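PDB 4M8A: ATP-dependent zinc metalloprotease FtsH from Thermotoga maritima, which probably acts as a processive, ATP-dependent zinc metallopeptidase on cytoplasmic and membrane proteins, taking part in quality control of integral membrane proteins. Local coordinates for residues T10-M15 against L34-K39. Sequence-based numbering, arbitrary orientation. Where two conformers were deposited one is given.
Sequences TSFVQM and LRVYTK
Phe12 pushes its ring from the helix into the dip between Leu34 and Val36, two residues whose side chains rise from the same face of the strand. Its CB already points toward the strand, and chi1 (164°) sets CG anti to the backbone N. Val36 CG2 comes obliquely at the CD1-CE1 side, 3.6 Å from both CD1 and CE1 of Phe12, with CG1 a little farther off. Leu34 CD1 approaches from the same side of the ring plane, nearer CE2 and CZ, in an off-centre CH-pi contact 4.3 Å from the Phe12 ring centroid; these two side chains cross at about a right angle. This is helix-on-sheet packing within the periplasmic domain of FtsH: helix 9-17 lies over the mixed sheet, and Val26 and Val46, from the strands flanking 33-38, also touch Phe12. An alanine in place of Phe12 would probably open a gap between helix and sheet, with the methyls of Leu34 and Val36 losing their ring contacts. One turn on, Met15 bends at chi3 (54°), and its CE meets Thr38 CG2 at 3.6 Å, with Val36 CG1 more distant. Thr38 gives its methyl to the helix, while its OG1 hydrogen-bonds to Asp40 and the backbone N of Arg42.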
loop_
_atom_site.group_PDB
_atom_site.type_symbol
_atom_site.label_atom_id
_atom_site.label_comp_id
_atom_site.label_asym_id
_atom_site.label_seq_id
_atom_site.Cartn_x
_atom_site.Cartn_y
_atom_site.Cartn_z
ATOM N N THR B 10 8.253 3.314 19.074
ATOM C CA THR B 10 7.441 2.102 18.993
ATOM C C THR B 10 5.950 2.411 19.095
ATOM O O THR B 10 5.145 1.891 18.318
ATOM C CB THR B 10 7.844 1.113 20.087
ATOM O OG1 THR B 10 9.233 0.828 19.937
ATOM C CG2 THR B 10 7.071 -0.190 19.960
ATOM N N SER B 11 5.588 3.273 20.040
ATOM C CA SER B 11 4.188 3.634 20.229
ATOM C C SER B 11 3.654 4.418 19.029
ATOM O O SER B 11 2.489 4.267 18.660
ATOM C CB SER B 11 3.985 4.415 21.528
ATOM O OG SER B 11 4.124 3.577 22.672
ATOM N N PHE B 12 4.512 5.225 18.413
ATOM C CA PHE B 12 4.161 5.954 17.197
ATOM C C PHE B 12 3.824 4.981 16.074
ATOM O O PHE B 12 2.789 5.111 15.422
ATOM C CB PHE B 12 5.321 6.861 16.776
ATOM C CG PHE B 12 5.230 7.357 15.354
ATOM C CD1 PHE B 12 4.189 8.178 14.947
ATOM C CD2 PHE B 12 6.206 7.009 14.428
ATOM C CE1 PHE B 12 4.111 8.630 13.632
ATOM C CE2 PHE B 12 6.142 7.461 13.120
ATOM C CZ PHE B 12 5.095 8.278 12.718
ATOM N N VAL B 13 4.702 4.007 15.846
ATOM C CA VAL B 13 4.445 2.992 14.829
ATOM C C VAL B 13 3.141 2.252 15.127
ATOM O O VAL B 13 2.344 2.011 14.212
ATOM C CB VAL B 13 5.640 2.023 14.671
ATOM C CG1 VAL B 13 5.293 0.889 13.750
ATOM C CG2 VAL B 13 6.862 2.781 14.159
ATOM N N GLN B 14 2.927 1.936 16.412
ATOM C CA GLN B 14 1.692 1.313 16.928
ATOM C C GLN B 14 0.432 2.095 16.540
ATOM O O GLN B 14 -0.612 1.517 16.212
ATOM C CB GLN B 14 1.748 1.184 18.465
ATOM C CG GLN B 14 2.349 -0.118 19.007
ATOM C CD GLN B 14 2.641 -0.114 20.518
ATOM O OE1 GLN B 14 2.351 0.846 21.234
ATOM N NE2 GLN B 14 3.230 -1.205 20.995
ATOM N N MET B 15 0.539 3.416 16.595
ATOM C CA MET B 15 -0.561 4.318 16.247
ATOM C C MET B 15 -0.810 4.384 14.749
ATOM O O MET B 15 -1.958 4.420 14.296
ATOM C CB MET B 15 -0.294 5.717 16.794
ATOM C CG MET B 15 -0.472 5.782 18.277
ATOM S SD MET B 15 -0.001 7.382 18.920
ATOM C CE MET B 15 -0.995 8.456 17.908
ATOM N N LEU B 34 9.650 14.202 15.281
ATOM C CA LEU B 34 8.397 14.116 14.563
ATOM C C LEU B 34 7.309 14.665 15.449
ATOM O O LEU B 34 7.205 14.293 16.610
ATOM C CB LEU B 34 8.041 12.659 14.246
ATOM C CG LEU B 34 9.117 11.753 13.658
ATOM C CD1 LEU B 34 8.559 10.361 13.459
ATOM C CD2 LEU B 34 9.660 12.310 12.355
ATOM N N ARG B 35 6.495 15.565 14.920
ATOM C CA ARG B 35 5.311 15.982 15.645
ATOM C C ARG B 35 4.132 15.262 15.030
ATOM O O ARG B 35 3.895 15.338 13.817
ATOM C CB ARG B 35 5.126 17.490 15.580
ATOM C CG ARG B 35 6.079 18.254 16.467
ATOM C CD ARG B 35 5.582 19.662 16.642
ATOM N NE ARG B 35 6.354 20.602 15.848
ATOM C CZ ARG B 35 5.938 21.146 14.713
ATOM N NH1 ARG B 35 4.736 20.854 14.215
ATOM N NH2 ARG B 35 6.727 21.996 14.084
ATOM N N VAL B 36 3.414 14.540 15.873
ATOM C CA VAL B 36 2.374 13.626 15.426
ATOM C C VAL B 36 1.011 14.108 15.928
ATOM O O VAL B 36 0.782 14.228 17.123
ATOM C CB VAL B 36 2.652 12.203 15.936
ATOM C CG1 VAL B 36 1.569 11.236 15.475
ATOM C CG2 VAL B 36 4.042 11.741 15.490
ATOM N N TYR B 37 0.121 14.399 14.997
ATOM C CA TYR B 37 -1.203 14.911 15.311
ATOM C C TYR B 37 -2.242 13.821 15.117
ATOM O O TYR B 37 -2.179 13.061 14.158
ATOM C CB TYR B 37 -1.533 16.103 14.409
ATOM C CG TYR B 37 -0.611 17.280 14.588
ATOM C CD1 TYR B 37 0.634 17.331 13.947
ATOM C CD2 TYR B 37 -0.976 18.350 15.398
ATOM C CE1 TYR B 37 1.479 18.420 14.116
ATOM C CE2 TYR B 37 -0.140 19.438 15.571
ATOM C CZ TYR B 37 1.089 19.468 14.936
ATOM O OH TYR B 37 1.929 20.554 15.126
ATOM N N THR B 38 -3.211 13.768 16.016
ATOM C CA THR B 38 -4.265 12.780 15.946
ATOM C C THR B 38 -5.600 13.406 15.574
ATOM O O THR B 38 -5.826 14.608 15.770
ATOM C CB THR B 38 -4.440 12.036 17.268
ATOM O OG1 THR B 38 -4.814 12.970 18.287
ATOM C CG2 THR B 38 -3.161 11.337 17.663
ATOM N N LYS B 39 -6.492 12.571 15.052
ATOM C CA LYS B 39 -7.813 13.025 14.644
ATOM C C LYS B 39 -8.638 13.509 15.821
ATOM O O LYS B 39 -9.572 14.294 15.632
ATOM C CB LYS B 39 -8.548 11.913 13.899
ATOM C CG LYS B 39 -7.856 11.520 12.605
ATOM C CD LYS B 39 -8.654 10.507 11.800
ATOM C CE LYS B 39 -7.884 10.111 10.541
ATOM N NZ LYS B 39 -8.560 9.011 9.788
#